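Long-range contacts in tailspike protein (Siphovirus 9NA, PDB 3RIQ), which binds Salmonella lipopolysaccharide as the phage's receptor-recognition spike and probably cleaves it as an endorhamnosidase: residues 13-18 with 28-33; 33-38 with 56-61; 38-43 with 61-66; 46-51 with 69-74; 78-83 with 154-159. All blocks are in the same frame, centred on the assembly; numbering follows the deposited sequence. Where two conformers were deposited one is given.

Contact 1 (13-18 with 28-33); sequences YSVKLS and TAAVDS
The Y13 ring meets V31 obliquely, with CD2 4.0 Å from V31 CB, while F11 of the second subunit packs against this ring edge-to-face. The other flat group, the D32 carboxylate, is tied to Y13 by a water that donates to D32 OD2 at 2.7 Å and accepts from Y13 N. S14 and S33 pair as a parallel bridge. S33 N donates to Y13 O over 3.1 Å, and V15 N to S33 O. S14 CA adds a C-H...O contact to S33 O. V15 divides its branches at the end of helix 23-29: CG1, anti to the carbonyl carbon (chi1 -64°), rests 4.0 Å from A29 CB, and CG2 lies 3.7 Å from A30 CB. The helix carries the chain between neighbouring parallel strands 14-16 and 33-36 at the N-terminal start of the right-handed beta-helix. K12 forms a salt bridge with D32 OD2 and K60 of the third subunit one with OD1, so D32 is probably held in its charged form, linking strand pairing to trimer assembly.

Contact 2 (33-38 with 56-61); sequences SLLIDI and TIECKA
Four backbone hydrogen bonds zip S33-I36 to T56-C59 and on to K60. L34 N donates to T56 O, E58 N to L34 O, I36 N to E58 O at 2.8 Å, the straightest at 172°, and K60 N to I36 O. Beyond the last of them a water donates to both D37 O and K60 O, continuing the join where the strands have ended. Apolar contacts fill one face: I36 CG1 sits 4.0 Å from C59 SG and 4.2 Å from I57 CG2, and L34 CD2 approaches I57 CG1. On the face of L35 and E58, L35 has CG anti to the backbone N (chi1 174°) and CD1 3.8 Å from E58 CG; K60 CD touches the same methyl from beyond the strand end. K60 extends beyond CG to a salt bridge with D32 of the second subunit. A61 CB closes the far end, 3.3 Å from I38 C. Parallel strands of successive coils pairing in register, here 16° apart, are typical of the right-handed parallel beta-helix.

Contact 3 (38-43 with 61-66); sequences IDYNFI and AKFIGD
D39 OD1 is gripped by K62 N at 2.9 Å and by a water that donates to it at 2.8 Å. The amide comes in on the anti side, 32° out of the carboxylate plane. A second water accepts from K62 NZ and donates to D39 OD2, so charges that do not touch are joined through solvent at this outer corner of the right-handed beta-helix, where one coil lies on the next. From there the backbone takes over as a short parallel ladder. Y40 N donates to K62 O, I64 N to Y40 O at 2.7 Å and nearly straight at 175°, and F42 N to I64 O. Side chains pair by face. N41 and I64 run side by side, with ND2 3.5 Å from I64 CG2, while I64 CD1 reaches back to D39 OD2. On the face of Y40 and F63, Y40 CB stands at the edge of the F63 ring, 4.0 Å from CD1. The Y40 hydroxyl leaves the pair to hydrogen-bond E46. A further water donates to both F42 O and I64 O. F42 closes the contact: chi1 of 71° puts CG between the backbone N and the carbonyl carbon, and the ring lies over the next coil. G65, without a side chain, admits that ring, its CA 3.7 Å from the F42 centroid and over the face.

Contact 4 (46-51 with 69-74); sequences EAVDFG and LNWNNL
L69, already within strand 67-72, lays CD1 3.9 Å from E46 CB, the two side chains pointing the same way, while the extended E46 chain carries OE2 to I43 N. This is a parallel rung pair of the beta-helix, its strands 19° apart. N70 uses both its backbone polar atoms: N donates to E46 O, and O accepts from V48 N. W71 then turns into the interior, next to V48. F50 has CG anti to the carbonyl carbon (chi1 -71°), and the edge of its ring meets the indole face in a T-shaped stack, planes at 73°, with F50 CE2 3.4 Å from W71 CG. Helix 23-29 covers this cluster through L23 and A27. N72 takes up the ladder again, its N donating to V48 O and its O accepting from F50 N, and its side-chain amide goes to N151. N73 ND2 bonds D49 OD1 at 2.9 Å, coming from above the carboxylate plane, while G51 N reaches the same oxygen from the opposite face at 2.9 Å. The second bond makes an Asx turn that holds the D49-G51 bend in shape. L74 ends the run, with CD1 over one face of the F50 ring, 3.8 Å from CG, and V48 CG1 standing 3.5 Å above the opposite face.

Contact 5 (78-83 with 154-159); sequences SKVISP and NNIIFT
V80 sits like a lid on the F158 ring: CB lies 3.8 Å from the centroid and only 3° off the normal, with CG2 3.7 Å from CE1 and CG1 towards CE2. The two belong to stacked coils of the right-handed parallel beta-helix and fill its interior, where F170 meets the same ring edge-to-face. P83 CG fills the angle at one side, approaching F158 CD2 obliquely at 3.9 Å. Further back along the strand I156 CG2 takes the space next to V80 CG2, and its CD1 reaches S78 CB at 4.0 Å. Four backbone bonds set this register: I157 N to S78 O, V80 N to I157 O, T159 N to V80 O and S82 N to T159 O. Some 70 residues of chain separate the segments, yet they pair as direct neighbours. At the corner before the strand N155 takes positive phi, and a water donates to its O and to S78 O. The N155 side chain turns instead to R182 and E162 of the third subunit. The other face carries K79, I81, I157 and T159. K79, CG anti to the backbone N (chi1 -173°), lays that carbon 3.4 Å from I157 O, and I81 CG2 rests beside T159 OG1. A water 2.8 Å from T159 OG1 and 2.9 Å from S82 OG links the two hydroxyls.

All five contacts lie at the N-terminal end of the beta-helix and stack successive coils. Contact 1 starts the stack and shares S33 with contact 2; contact 5 continues it, strand 56-59 bonding through I57 to strand 79-87. Contacts 2, 3 and 4 join the same two coils along three successive stretches, 2 and 3 sharing I38 and A61. Contacts 1 and 5 are the more buried, and 1, 2 and 5 also face other subunits, where charged and polar side chains cross between chains. Contacts 3 and 4 touch no other subunit: waters join D39 to K62 in 3, and D49 pairs directly with N73 in 4. Inward, I57, F63, W71 and V80 merge into one apolar core.

Contact 1 (13-18 with 28-33)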
# COMPACT_ATOMS: atom_id res chain seq x y z
N TYR A 13 30.52 -2.11 -34.58
CA TYR A 13 30.05 -3.19 -35.44
C TYR A 13 28.56 -3.40 -35.34
O TYR A 13 28.01 -3.63 -34.24
CB TYR A 13 30.76 -4.50 -35.08
CG TYR A 13 32.21 -4.60 -35.62
CD1 TYR A 13 33.19 -3.63 -35.34
CD2 TYR A 13 32.56 -5.66 -36.42
CE1 TYR A 13 34.50 -3.74 -35.85
CE2 TYR A 13 33.83 -5.78 -36.94
CZ TYR A 13 34.81 -4.84 -36.66
OH TYR A 13 36.05 -5.06 -37.20
N SER A 14 27.90 -3.32 -36.50
CA SER A 14 26.49 -3.64 -36.61
C SER A 14 26.24 -4.20 -37.99
O SER A 14 26.81 -3.71 -38.98
CB SER A 14 25.63 -2.39 -36.36
OG SER A 14 24.26 -2.72 -36.43
N VAL A 15 25.42 -5.24 -38.05
CA VAL A 15 24.90 -5.71 -39.33
C VAL A 15 23.41 -5.45 -39.36
O VAL A 15 22.77 -5.35 -38.29
CB VAL A 15 25.14 -7.23 -39.55
CG1 VAL A 15 26.66 -7.53 -39.62
CG2 VAL A 15 24.42 -8.05 -38.50
N LYS A 16 22.84 -5.34 -40.55
CA LYS A 16 21.40 -5.05 -40.65
C LYS A 16 20.71 -6.08 -41.50
O LYS A 16 21.24 -6.52 -42.54
CB LYS A 16 21.14 -3.62 -41.16
CG LYS A 16 21.65 -3.42 -42.58
CD LYS A 16 21.62 -1.96 -43.02
CE LYS A 16 22.93 -1.29 -42.78
NZ LYS A 16 24.04 -1.78 -43.67
N LEU A 17 19.49 -6.43 -41.10
CA LEU A 17 18.75 -7.49 -41.76
C LEU A 17 18.57 -7.25 -43.26
O LEU A 17 18.58 -8.21 -44.03
CB LEU A 17 17.39 -7.70 -41.08
CG LEU A 17 16.50 -8.82 -41.66
CD1 LEU A 17 17.20 -10.19 -41.60
CD2 LEU A 17 15.21 -8.86 -40.83
N SER A 18 18.37 -5.98 -43.66
CA SER A 18 18.10 -5.69 -45.08
C SER A 18 19.27 -6.04 -46.01
O SER A 18 19.08 -6.08 -47.23
CB SER A 18 17.67 -4.23 -45.26
OG SER A 18 18.76 -3.38 -44.95
N THR A 28 24.61 -14.90 -38.45
CA THR A 28 25.95 -15.40 -38.75
C THR A 28 26.95 -14.26 -38.93
O THR A 28 28.10 -14.33 -38.39
CB THR A 28 25.91 -16.33 -39.98
OG1 THR A 28 25.15 -17.49 -39.63
CG2 THR A 28 27.31 -16.80 -40.40
N ALA A 29 26.55 -13.21 -39.64
CA ALA A 29 27.44 -12.08 -39.92
C ALA A 29 27.67 -11.21 -38.67
O ALA A 29 28.69 -10.55 -38.58
CB ALA A 29 26.84 -11.23 -41.02
N ALA A 30 26.72 -11.21 -37.74
CA ALA A 30 26.77 -10.30 -36.58
C ALA A 30 27.94 -10.54 -35.66
O ALA A 30 28.39 -11.67 -35.48
CB ALA A 30 25.43 -10.41 -35.79
N VAL A 31 28.47 -9.45 -35.10
CA VAL A 31 29.56 -9.49 -34.12
C VAL A 31 29.16 -8.84 -32.80
O VAL A 31 29.40 -9.39 -31.71
CB VAL A 31 30.82 -8.76 -34.69
CG1 VAL A 31 31.92 -8.72 -33.65
CG2 VAL A 31 31.30 -9.49 -35.98
N ASP A 32 28.56 -7.67 -32.89
CA ASP A 32 28.22 -6.85 -31.71
C ASP A 32 26.71 -6.56 -31.78
O ASP A 32 25.93 -7.06 -30.99
CB ASP A 32 29.05 -5.59 -31.77
CG ASP A 32 28.76 -4.59 -30.64
OD1 ASP A 32 27.82 -4.80 -29.84
OD2 ASP A 32 29.45 -3.54 -30.60
N SER A 33 26.31 -5.74 -32.76
CA SER A 33 24.91 -5.39 -32.92
C SER A 33 24.27 -5.96 -34.18
O SER A 33 24.94 -6.20 -35.18
CB SER A 33 24.77 -3.88 -32.85
OG SER A 33 25.23 -3.44 -31.58
O HOH W 1 31.69 -2.99 -32.01

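Contact 2 (33-38 with 56-61)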
# COMPACT_ATOMS: atom_id res chain seq x y z
N SER A 33 26.31 -5.74 -32.76
CA SER A 33 24.91 -5.39 -32.92
C SER A 33 24.27 -5.96 -34.18
O SER A 33 24.94 -6.20 -35.18
CB SER A 33 24.77 -3.88 -32.85
OG SER A 33 25.23 -3.44 -31.58
N LEU A 34 22.95 -6.18 -34.11
CA LEU A 34 22.15 -6.73 -35.19
C LEU A 34 20.92 -5.84 -35.28
O LEU A 34 20.14 -5.79 -34.32
CB LEU A 34 21.80 -8.21 -34.92
CG LEU A 34 20.65 -8.81 -35.76
CD1 LEU A 34 20.87 -8.66 -37.26
CD2 LEU A 34 20.48 -10.27 -35.34
N LEU A 35 20.79 -5.10 -36.37
CA LEU A 35 19.66 -4.17 -36.55
C LEU A 35 18.56 -4.82 -37.39
O LEU A 35 18.82 -5.27 -38.50
CB LEU A 35 20.16 -2.87 -37.22
CG LEU A 35 19.07 -1.86 -37.60
CD1 LEU A 35 18.52 -1.23 -36.31
CD2 LEU A 35 19.65 -0.80 -38.54
N ILE A 36 17.34 -4.87 -36.85
CA ILE A 36 16.18 -5.37 -37.63
C ILE A 36 15.54 -4.13 -38.26
O ILE A 36 14.70 -3.48 -37.65
CB ILE A 36 15.19 -6.17 -36.76
CG1 ILE A 36 15.93 -7.24 -35.91
CG2 ILE A 36 14.08 -6.77 -37.61
CD1 ILE A 36 16.62 -8.32 -36.69
N ASP A 37 15.98 -3.80 -39.49
CA ASP A 37 15.57 -2.54 -40.13
C ASP A 37 14.42 -2.69 -41.13
O ASP A 37 13.96 -1.70 -41.66
CB ASP A 37 16.78 -1.84 -40.79
CG ASP A 37 17.46 -2.69 -41.86
OD1 ASP A 37 17.38 -3.95 -41.82
OD2 ASP A 37 18.13 -2.08 -42.74
N ILE A 38 13.98 -3.92 -41.40
CA ILE A 38 12.85 -4.17 -42.30
C ILE A 38 12.05 -5.33 -41.73
O ILE A 38 12.58 -6.17 -41.00
CB ILE A 38 13.28 -4.44 -43.77
CG1 ILE A 38 14.24 -5.62 -43.87
CG2 ILE A 38 13.84 -3.15 -44.44
CD1 ILE A 38 14.41 -6.13 -45.29
N THR A 56 23.52 -7.28 -29.23
CA THR A 56 22.47 -6.28 -29.05
C THR A 56 21.57 -6.39 -30.26
O THR A 56 22.01 -6.10 -31.38
CB THR A 56 23.10 -4.89 -29.00
OG1 THR A 56 24.10 -4.87 -27.97
CG2 THR A 56 22.03 -3.82 -28.71
N ILE A 57 20.33 -6.86 -30.07
CA ILE A 57 19.40 -7.04 -31.21
C ILE A 57 18.43 -5.86 -31.20
O ILE A 57 17.51 -5.80 -30.35
CB ILE A 57 18.68 -8.40 -31.18
CG1 ILE A 57 19.72 -9.52 -31.18
CG2 ILE A 57 17.72 -8.51 -32.38
CD1 ILE A 57 19.19 -10.92 -31.09
N GLU A 58 18.68 -4.89 -32.07
CA GLU A 58 17.95 -3.62 -32.04
C GLU A 58 16.80 -3.71 -33.03
O GLU A 58 17.03 -3.77 -34.24
CB GLU A 58 18.91 -2.47 -32.44
CG GLU A 58 18.23 -1.11 -32.48
CD GLU A 58 18.21 -0.44 -31.14
OE1 GLU A 58 19.29 -0.22 -30.59
OE2 GLU A 58 17.13 -0.09 -30.66
N CYS A 59 15.56 -3.77 -32.55
CA CYS A 59 14.43 -4.01 -33.48
C CYS A 59 13.74 -2.72 -33.87
O CYS A 59 13.26 -1.93 -33.01
CB CYS A 59 13.42 -4.96 -32.86
SG CYS A 59 14.17 -6.55 -32.39
N LYS A 60 13.71 -2.46 -35.18
CA LYS A 60 13.01 -1.28 -35.73
C LYS A 60 11.99 -1.70 -36.77
O LYS A 60 11.61 -0.89 -37.64
CB LYS A 60 14.00 -0.26 -36.31
CG LYS A 60 14.95 0.33 -35.25
CD LYS A 60 15.78 1.51 -35.75
CE LYS A 60 16.57 2.12 -34.63
NZ LYS A 60 17.19 3.44 -35.04
N ALA A 61 11.52 -2.94 -36.66
CA ALA A 61 10.53 -3.51 -37.58
C ALA A 61 10.02 -4.79 -36.94
O ALA A 61 10.44 -5.11 -35.82
CB ALA A 61 11.18 -3.76 -38.95
O HOH W 2 13.13 0.28 -39.70

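Contact 3 (38-43 with 61-66)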
# COMPACT_ATOMS: atom_id res chain seq x y z
N ILE A 38 13.98 -3.92 -41.40
CA ILE A 38 12.85 -4.17 -42.30
C ILE A 38 12.05 -5.33 -41.73
O ILE A 38 12.58 -6.17 -41.00
CB ILE A 38 13.28 -4.44 -43.77
CG1 ILE A 38 14.24 -5.62 -43.87
CG2 ILE A 38 13.84 -3.15 -44.44
CD1 ILE A 38 14.41 -6.13 -45.29
N ASP A 39 10.74 -5.33 -42.01
CA ASP A 39 9.88 -6.41 -41.50
C ASP A 39 10.40 -7.76 -42.04
O ASP A 39 10.89 -7.85 -43.18
CB ASP A 39 8.45 -6.22 -41.97
CG ASP A 39 7.70 -5.14 -41.23
OD1 ASP A 39 8.15 -4.64 -40.18
OD2 ASP A 39 6.63 -4.78 -41.74
N TYR A 40 10.29 -8.79 -41.22
CA TYR A 40 10.81 -10.10 -41.56
C TYR A 40 9.69 -11.13 -41.50
O TYR A 40 9.06 -11.31 -40.45
CB TYR A 40 11.92 -10.48 -40.57
CG TYR A 40 12.58 -11.77 -40.95
CD1 TYR A 40 13.40 -11.84 -42.07
CD2 TYR A 40 12.35 -12.93 -40.22
CE1 TYR A 40 13.99 -13.03 -42.45
CE2 TYR A 40 12.95 -14.13 -40.57
CZ TYR A 40 13.78 -14.17 -41.69
OH TYR A 40 14.43 -15.31 -42.07
N ASN A 41 9.46 -11.79 -42.63
CA ASN A 41 8.44 -12.82 -42.73
C ASN A 41 9.06 -14.18 -42.47
O ASN A 41 9.77 -14.74 -43.35
CB ASN A 41 7.80 -12.75 -44.12
CG ASN A 41 6.97 -11.51 -44.30
OD1 ASN A 41 7.34 -10.57 -44.99
ND2 ASN A 41 5.83 -11.50 -43.66
N PHE A 42 8.82 -14.71 -41.27
CA PHE A 42 9.38 -16.02 -40.89
C PHE A 42 8.43 -17.14 -41.19
O PHE A 42 7.21 -16.92 -41.35
CB PHE A 42 9.83 -16.04 -39.40
CG PHE A 42 8.69 -16.03 -38.39
CD1 PHE A 42 8.13 -17.24 -37.96
CD2 PHE A 42 8.24 -14.84 -37.85
CE1 PHE A 42 7.08 -17.28 -37.02
CE2 PHE A 42 7.20 -14.86 -36.89
CZ PHE A 42 6.62 -16.08 -36.47
N ILE A 43 9.00 -18.34 -41.29
CA ILE A 43 8.21 -19.55 -41.58
C ILE A 43 8.08 -20.33 -40.28
O ILE A 43 9.02 -20.34 -39.49
CB ILE A 43 8.86 -20.41 -42.75
CG1 ILE A 43 7.90 -21.53 -43.17
CG2 ILE A 43 10.29 -20.93 -42.37
CD1 ILE A 43 8.33 -22.17 -44.54
N ALA A 61 11.52 -2.94 -36.66
CA ALA A 61 10.53 -3.51 -37.58
C ALA A 61 10.02 -4.79 -36.94
O ALA A 61 10.44 -5.11 -35.82
CB ALA A 61 11.18 -3.76 -38.95
N LYS A 62 9.11 -5.52 -37.60
CA LYS A 62 8.41 -6.63 -36.97
C LYS A 62 8.86 -7.97 -37.47
O LYS A 62 9.30 -8.09 -38.62
CB LYS A 62 6.90 -6.51 -37.27
CG LYS A 62 6.31 -5.19 -36.81
CD LYS A 62 4.82 -5.17 -37.05
CE LYS A 62 4.22 -3.87 -36.55
NZ LYS A 62 4.69 -2.70 -37.36
N PHE A 63 8.72 -8.99 -36.62
CA PHE A 63 8.77 -10.39 -37.05
C PHE A 63 7.34 -10.89 -37.32
O PHE A 63 6.52 -10.94 -36.38
CB PHE A 63 9.42 -11.26 -35.98
CG PHE A 63 10.82 -10.83 -35.62
CD1 PHE A 63 11.85 -10.81 -36.59
CD2 PHE A 63 11.10 -10.41 -34.32
CE1 PHE A 63 13.17 -10.42 -36.24
CE2 PHE A 63 12.42 -9.99 -33.97
CZ PHE A 63 13.45 -10.00 -34.93
N ILE A 64 7.06 -11.26 -38.57
CA ILE A 64 5.71 -11.57 -39.01
C ILE A 64 5.59 -13.02 -39.42
O ILE A 64 6.38 -13.48 -40.25
CB ILE A 64 5.30 -10.68 -40.21
CG1 ILE A 64 5.41 -9.19 -39.86
CG2 ILE A 64 3.88 -11.04 -40.74
CD1 ILE A 64 5.37 -8.25 -41.09
N GLY A 65 4.65 -13.78 -38.85
CA GLY A 65 4.51 -15.18 -39.24
C GLY A 65 3.34 -15.81 -38.53
O GLY A 65 2.83 -15.24 -37.57
N ASP A 66 2.94 -16.99 -39.00
CA ASP A 66 2.04 -17.87 -38.26
C ASP A 66 2.86 -19.03 -37.73
O ASP A 66 3.49 -19.76 -38.52
CB ASP A 66 0.98 -18.44 -39.20
CG ASP A 66 0.05 -17.39 -39.74
OD1 ASP A 66 -0.23 -16.39 -39.06
OD2 ASP A 66 -0.40 -17.59 -40.88
O HOH W 3 7.35 -2.10 -39.43
O HOH W 4 4.53 -3.80 -40.24
O HOH W 5 4.54 -17.85 -41.33
O HOH W 6 5.49 -14.90 -42.74

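Contact 4 (46-51 with 69-74)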
# COMPACT_ATOMS: atom_id res chain seq x y z
N GLU A 46 11.03 -22.03 -38.22
CA GLU A 46 12.32 -21.43 -38.56
C GLU A 46 13.20 -21.34 -37.32
O GLU A 46 12.70 -21.13 -36.20
CB GLU A 46 12.10 -19.99 -39.14
CG GLU A 46 13.41 -19.34 -39.65
CD GLU A 46 13.18 -18.09 -40.46
OE1 GLU A 46 14.13 -17.26 -40.53
OE2 GLU A 46 12.08 -17.94 -41.05
N ALA A 47 14.50 -21.51 -37.50
CA ALA A 47 15.43 -21.41 -36.39
C ALA A 47 16.57 -20.47 -36.75
O ALA A 47 17.00 -20.37 -37.93
CB ALA A 47 15.97 -22.79 -36.05
N VAL A 48 17.07 -19.78 -35.73
CA VAL A 48 18.20 -18.85 -35.86
C VAL A 48 19.21 -19.24 -34.79
O VAL A 48 18.88 -19.27 -33.58
CB VAL A 48 17.79 -17.38 -35.67
CG1 VAL A 48 19.00 -16.45 -35.88
CG2 VAL A 48 16.68 -17.03 -36.67
N ASP A 49 20.42 -19.58 -35.26
CA ASP A 49 21.52 -19.96 -34.38
C ASP A 49 22.45 -18.75 -34.22
O ASP A 49 23.07 -18.32 -35.20
CB ASP A 49 22.29 -21.13 -35.04
CG ASP A 49 23.55 -21.56 -34.28
OD1 ASP A 49 23.88 -21.05 -33.21
OD2 ASP A 49 24.23 -22.49 -34.79
N PHE A 50 22.51 -18.20 -33.00
CA PHE A 50 23.31 -16.99 -32.73
C PHE A 50 24.74 -17.26 -32.32
O PHE A 50 25.48 -16.33 -31.96
CB PHE A 50 22.56 -16.12 -31.66
CG PHE A 50 21.30 -15.48 -32.19
CD1 PHE A 50 21.36 -14.33 -33.00
CD2 PHE A 50 20.04 -16.04 -31.90
CE1 PHE A 50 20.20 -13.73 -33.46
CE2 PHE A 50 18.87 -15.46 -32.38
CZ PHE A 50 18.94 -14.31 -33.13
N GLY A 51 25.12 -18.54 -32.31
CA GLY A 51 26.52 -18.93 -32.14
C GLY A 51 27.16 -18.57 -30.80
O GLY A 51 28.39 -18.46 -30.72
N LEU A 69 9.01 -18.90 -34.26
CA LEU A 69 10.38 -18.53 -34.69
C LEU A 69 11.31 -18.88 -33.51
O LEU A 69 11.18 -18.31 -32.41
CB LEU A 69 10.42 -17.03 -35.02
CG LEU A 69 11.79 -16.40 -35.33
CD1 LEU A 69 12.48 -17.12 -36.54
CD2 LEU A 69 11.60 -14.92 -35.65
N ASN A 70 12.22 -19.84 -33.70
CA ASN A 70 13.16 -20.29 -32.63
C ASN A 70 14.46 -19.51 -32.65
O ASN A 70 15.11 -19.37 -33.71
CB ASN A 70 13.50 -21.78 -32.83
CG ASN A 70 12.29 -22.67 -32.79
OD1 ASN A 70 11.77 -23.12 -33.84
ND2 ASN A 70 11.83 -22.95 -31.60
N TRP A 71 14.86 -19.02 -31.48
CA TRP A 71 16.15 -18.35 -31.30
C TRP A 71 17.01 -19.21 -30.39
O TRP A 71 16.70 -19.40 -29.19
CB TRP A 71 15.95 -16.96 -30.71
CG TRP A 71 15.52 -15.92 -31.71
CD1 TRP A 71 15.06 -16.11 -33.02
CD2 TRP A 71 15.50 -14.51 -31.49
NE1 TRP A 71 14.79 -14.87 -33.60
CE2 TRP A 71 15.04 -13.89 -32.68
CE3 TRP A 71 15.84 -13.70 -30.38
CZ2 TRP A 71 14.87 -12.47 -32.78
CZ3 TRP A 71 15.69 -12.32 -30.49
CH2 TRP A 71 15.21 -11.72 -31.68
N ASN A 72 18.11 -19.71 -30.96
CA ASN A 72 18.97 -20.71 -30.29
C ASN A 72 20.37 -20.14 -30.10
O ASN A 72 20.82 -19.31 -30.88
CB ASN A 72 19.06 -21.97 -31.16
CG ASN A 72 17.71 -22.56 -31.43
OD1 ASN A 72 17.41 -23.05 -32.54
ND2 ASN A 72 16.88 -22.57 -30.43
N ASN A 73 21.04 -20.58 -29.05
CA ASN A 73 22.41 -20.18 -28.74
C ASN A 73 22.63 -18.67 -28.65
O ASN A 73 23.66 -18.16 -29.05
CB ASN A 73 23.39 -20.80 -29.75
CG ASN A 73 23.27 -22.30 -29.79
OD1 ASN A 73 23.24 -22.96 -28.74
ND2 ASN A 73 23.25 -22.87 -30.98
N LEU A 74 21.68 -17.96 -28.07
CA LEU A 74 21.89 -16.55 -27.86
C LEU A 74 22.77 -16.40 -26.65
O LEU A 74 22.48 -17.01 -25.62
CB LEU A 74 20.51 -15.85 -27.64
CG LEU A 74 20.54 -14.33 -27.52
CD1 LEU A 74 21.20 -13.72 -28.79
CD2 LEU A 74 19.09 -13.76 -27.34
O HOH W 7 23.31 -24.85 -32.85

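Contact 5 (78-83 with 154-159)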
# COMPACT_ATOMS: atom_id res chain seq x y z
N SER A 78 23.16 -10.93 -23.68
CA SER A 78 22.50 -10.28 -24.83
C SER A 78 21.29 -9.44 -24.39
O SER A 78 20.72 -9.64 -23.29
CB SER A 78 22.00 -11.32 -25.86
OG SER A 78 23.12 -12.00 -26.42
N LYS A 79 20.95 -8.47 -25.23
CA LYS A 79 19.77 -7.65 -25.02
C LYS A 79 18.96 -7.58 -26.30
O LYS A 79 19.55 -7.46 -27.38
CB LYS A 79 20.15 -6.23 -24.56
CG LYS A 79 18.97 -5.36 -24.14
CD LYS A 79 19.45 -3.98 -23.67
CE LYS A 79 20.10 -4.05 -22.27
NZ LYS A 79 20.77 -2.75 -21.86
N VAL A 80 17.63 -7.66 -26.18
CA VAL A 80 16.73 -7.61 -27.33
C VAL A 80 15.82 -6.40 -27.14
O VAL A 80 15.04 -6.32 -26.14
CB VAL A 80 15.92 -8.94 -27.46
CG1 VAL A 80 15.06 -8.92 -28.74
CG2 VAL A 80 16.88 -10.15 -27.50
N ILE A 81 15.93 -5.44 -28.05
CA ILE A 81 15.35 -4.11 -27.85
C ILE A 81 14.13 -3.91 -28.75
O ILE A 81 14.23 -3.94 -29.99
CB ILE A 81 16.41 -3.02 -28.16
CG1 ILE A 81 17.67 -3.28 -27.31
CG2 ILE A 81 15.85 -1.63 -27.92
CD1 ILE A 81 18.80 -2.32 -27.60
N SER A 82 12.99 -3.76 -28.10
CA SER A 82 11.70 -3.51 -28.76
C SER A 82 11.32 -4.48 -29.89
O SER A 82 10.85 -4.05 -30.92
CB SER A 82 11.64 -2.09 -29.31
OG SER A 82 11.89 -1.14 -28.29
N PRO A 83 11.43 -5.78 -29.66
CA PRO A 83 10.92 -6.67 -30.69
C PRO A 83 9.40 -6.62 -30.76
O PRO A 83 8.74 -6.18 -29.82
CB PRO A 83 11.34 -8.05 -30.17
CG PRO A 83 11.34 -7.87 -28.67
CD PRO A 83 11.87 -6.51 -28.45
N ASN A 154 20.52 -17.87 -21.00
CA ASN A 154 20.64 -17.37 -19.63
C ASN A 154 20.98 -15.90 -19.69
O ASN A 154 21.78 -15.47 -20.53
CB ASN A 154 21.73 -18.11 -18.85
CG ASN A 154 21.34 -19.54 -18.50
OD1 ASN A 154 20.18 -19.87 -18.26
ND2 ASN A 154 22.35 -20.40 -18.45
N ASN A 155 20.35 -15.13 -18.81
CA ASN A 155 20.75 -13.72 -18.60
C ASN A 155 20.55 -12.86 -19.85
O ASN A 155 21.50 -12.27 -20.38
CB ASN A 155 22.19 -13.58 -18.09
CG ASN A 155 22.43 -12.23 -17.51
OD1 ASN A 155 21.47 -11.56 -17.08
ND2 ASN A 155 23.68 -11.78 -17.52
N ILE A 156 19.31 -12.78 -20.29
CA ILE A 156 18.92 -11.97 -21.48
C ILE A 156 17.93 -10.94 -21.03
O ILE A 156 17.00 -11.25 -20.25
CB ILE A 156 18.25 -12.84 -22.60
CG1 ILE A 156 19.03 -14.15 -22.81
CG2 ILE A 156 18.09 -11.99 -23.87
CD1 ILE A 156 20.44 -14.01 -23.40
N ILE A 157 18.12 -9.71 -21.49
CA ILE A 157 17.14 -8.66 -21.17
C ILE A 157 16.34 -8.31 -22.42
O ILE A 157 16.94 -8.05 -23.46
CB ILE A 157 17.85 -7.37 -20.58
CG1 ILE A 157 18.68 -7.74 -19.33
CG2 ILE A 157 16.80 -6.27 -20.28
CD1 ILE A 157 19.48 -6.58 -18.77
N PHE A 158 15.02 -8.32 -22.31
CA PHE A 158 14.13 -7.81 -23.36
C PHE A 158 13.58 -6.48 -22.88
O PHE A 158 13.00 -6.43 -21.79
CB PHE A 158 12.95 -8.79 -23.60
CG PHE A 158 13.25 -9.92 -24.55
CD1 PHE A 158 14.27 -10.84 -24.27
CD2 PHE A 158 12.48 -10.09 -25.69
CE1 PHE A 158 14.57 -11.89 -25.19
CE2 PHE A 158 12.75 -11.14 -26.60
CZ PHE A 158 13.81 -12.06 -26.33
N THR A 159 13.69 -5.44 -23.68
CA THR A 159 13.10 -4.17 -23.34
C THR A 159 11.96 -3.77 -24.26
O THR A 159 12.07 -3.80 -25.46
CB THR A 159 14.14 -3.03 -23.24
OG1 THR A 159 14.79 -2.77 -24.50
CG2 THR A 159 15.19 -3.42 -22.22
O HOH W 8 21.49 -9.37 -20.39
O HOH W 9 13.42 -0.71 -25.88